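Local structure of hydrogenase maturation factor (Thermoanaerobacter tengcongensis, 3VTH) at residues A[98-103]-A[148-153]. The protein probably transfers the carbamoyl group of carbamoyl phosphate, at the expense of ATP, to the C-terminal cysteine of HypE during [NiFe]-hydrogenase maturation. Residues are numbered along the deposited sequence; the frame is centred on the assembly and turned at random.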
loop_
_atom_site.group_PDB
_atom_site.type_symbol
_atom_site.label_atom_id
_atom_site.label_comp_id
_atom_site.label_asym_id
_atom_site.label_seq_id
_atom_site.Cartn_x
_atom_site.Cartn_y
_atom_site.Cartn_z
ATOM N N SER A 98 27.112 -18.585 -1.545
ATOM C CA SER A 98 25.773 -18.822 -1.008
ATOM C C SER A 98 25.348 -20.290 -1.154
ATOM O O SER A 98 25.790 -20.976 -2.067
ATOM C CB SER A 98 24.761 -17.923 -1.708
ATOM O OG SER A 98 25.022 -16.567 -1.402
ATOM N N LYS A 99 24.479 -20.761 -0.260
ATOM C CA LYS A 99 24.008 -22.151 -0.320
ATOM C C LYS A 99 22.477 -22.219 -0.377
ATOM O O LYS A 99 21.791 -21.528 0.376
ATOM C CB LYS A 99 24.537 -22.963 0.873
ATOM C CG LYS A 99 26.062 -22.957 1.012
ATOM C CD LYS A 99 26.541 -23.965 2.076
ATOM C CE LYS A 99 28.022 -24.318 1.916
ATOM N NZ LYS A 99 28.925 -23.128 1.877
ATOM N N GLU A 100 21.965 -23.044 -1.286
ATOM C CA GLU A 100 20.533 -23.311 -1.406
ATOM C C GLU A 100 20.218 -24.625 -0.681
ATOM O O GLU A 100 20.599 -25.694 -1.147
ATOM C CB GLU A 100 20.120 -23.365 -2.892
ATOM C CG GLU A 100 18.747 -23.998 -3.181
ATOM C CD GLU A 100 17.597 -23.216 -2.567
ATOM O OE1 GLU A 100 17.327 -22.088 -3.026
ATOM O OE2 GLU A 100 16.966 -23.740 -1.628
ATOM N N ASP A 101 19.577 -24.534 0.470
ATOM C CA ASP A 101 19.290 -25.643 1.368
ATOM C C ASP A 101 17.783 -25.799 1.547
ATOM O O ASP A 101 17.332 -26.298 2.527
ATOM C CB ASP A 101 19.926 -25.338 2.721
ATOM C CG ASP A 101 20.022 -26.545 3.652
ATOM O OD1 ASP A 101 19.938 -27.677 3.210
ATOM O OD2 ASP A 101 20.213 -26.339 4.852
ATOM N N GLY A 102 17.014 -25.337 0.591
ATOM C CA GLY A 102 15.576 -25.442 0.660
ATOM C C GLY A 102 14.721 -24.638 1.636
ATOM O O GLY A 102 13.560 -24.913 1.755
ATOM N N GLY A 103 15.218 -23.637 2.313
ATOM C CA GLY A 103 14.294 -22.865 3.121
ATOM C C GLY A 103 13.620 -21.727 2.358
ATOM O O GLY A 103 13.418 -21.803 1.181
ATOM N N ASP A 148 15.395 -14.415 -7.730
ATOM C CA ASP A 148 15.481 -15.630 -6.934
ATOM C C ASP A 148 16.383 -15.326 -5.751
ATOM O O ASP A 148 17.095 -14.314 -5.752
ATOM C CB ASP A 148 16.102 -16.758 -7.778
ATOM C CG ASP A 148 15.798 -18.166 -7.239
ATOM O OD1 ASP A 148 14.979 -18.329 -6.307
ATOM O OD2 ASP A 148 16.399 -19.126 -7.762
ATOM N N ILE A 149 16.348 -16.207 -4.751
ATOM C CA ILE A 149 17.210 -16.114 -3.574
ATOM C C ILE A 149 18.006 -17.408 -3.526
ATOM O O ILE A 149 17.660 -18.337 -4.255
ATOM C CB ILE A 149 16.390 -15.885 -2.267
ATOM C CG1 ILE A 149 15.363 -17.013 -2.016
ATOM C CG2 ILE A 149 15.702 -14.545 -2.328
ATOM C CD1 ILE A 149 15.948 -18.285 -1.383
ATOM N N PRO A 150 19.085 -17.484 -2.705
ATOM C CA PRO A 150 19.694 -16.471 -1.848
ATOM C C PRO A 150 20.151 -15.273 -2.669
ATOM O O PRO A 150 20.654 -15.443 -3.792
ATOM C CB PRO A 150 20.911 -17.184 -1.254
ATOM C CG PRO A 150 20.622 -18.613 -1.342
ATOM C CD PRO A 150 19.756 -18.789 -2.570
ATOM N N TYR A 151 19.960 -14.080 -2.112
ATOM C CA TYR A 151 20.328 -12.839 -2.797
ATOM C C TYR A 151 21.820 -12.836 -3.147
ATOM O O TYR A 151 22.667 -13.087 -2.294
ATOM C CB TYR A 151 19.966 -11.633 -1.932
ATOM C CG TYR A 151 20.435 -10.292 -2.464
ATOM C CD1 TYR A 151 21.614 -9.713 -1.996
ATOM C CD2 TYR A 151 19.693 -9.601 -3.421
ATOM C CE1 TYR A 151 22.052 -8.470 -2.474
ATOM C CE2 TYR A 151 20.108 -8.350 -3.900
ATOM C CZ TYR A 151 21.284 -7.795 -3.415
ATOM O OH TYR A 151 21.706 -6.568 -3.866
ATOM N N ASP A 152 22.110 -12.601 -4.427
ATOM C CA ASP A 152 23.455 -12.416 -4.943
ATOM C C ASP A 152 23.290 -11.709 -6.281
ATOM O O ASP A 152 22.244 -11.811 -6.894
ATOM C CB ASP A 152 24.141 -13.767 -5.194
ATOM C CG ASP A 152 24.869 -14.290 -3.973
ATOM O OD1 ASP A 152 25.607 -13.516 -3.320
ATOM O OD2 ASP A 152 24.705 -15.483 -3.670
ATOM N N ARG A 153 24.332 -11.031 -6.750
ATOM C CA ARG A 153 24.283 -10.330 -8.041
ATOM C C ARG A 153 23.777 -11.223 -9.183
ATOM O O ARG A 153 22.996 -10.775 -10.022
ATOM C CB ARG A 153 25.675 -9.786 -8.403
ATOM C CG ARG A 153 25.681 -8.732 -9.546
ATOM C CD ARG A 153 27.139 -8.483 -9.933
ATOM N NE ARG A 153 27.344 -7.424 -10.918
ATOM C CZ ARG A 153 27.613 -6.152 -10.616
ATOM N NH1 ARG A 153 27.653 -5.746 -9.342
ATOM N NH2 ARG A 153 27.832 -5.276 -11.589
HETATM O O HOH W 1 27.467 -17.050 -3.914
#
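Ser98 OG, anti to its own carbonyl carbon (chi1 -66°), and Asp152 CG, turned likewise (chi1 -88°), bring hydroxyl and carboxylate together where the acylphosphatase-like domain, just past its strand 93-95, meets the loop between the two zinc-finger helices 115-121 and 165-171. The case illustrates how one short hydrogen bond and a proline can join two irregular segments. Ser98 OG donates to Asp152 OD2 over 2.5 Å, on the syn side of the carboxylate and 18° out of its plane. A water accepts from Ser98 N at 2.8 Å and donates more loosely to the same OD2, while OD1 forms a salt bridge with Arg26, a predicted active-site residue of the acylphosphatase domain. Ser98 also packs on Asn44, the other predicted active-site residue, so the contact borders the presumed acylphosphatase site. With an alanine in place of Asp152, the Ser98 hydroxyl and the Arg26 guanidinium would probably lose their shared anchor, and the water its tie to the carboxylate. Beside this bond, Pro150, which follows a cis peptide bond, packs its CB against Ser98 CB at 3.9 Å. The Glu100 side chain crosses that of Pro150 at about a right angle. Its OE1 pairs with Arg451, whose guanidinium also bridges to Asp148 and probably eases the repulsion between the two acids. OE2 accepts from Gly102 N at 2.7 Å, and Pro150 CG rests 3.6 Å from Lys99 O.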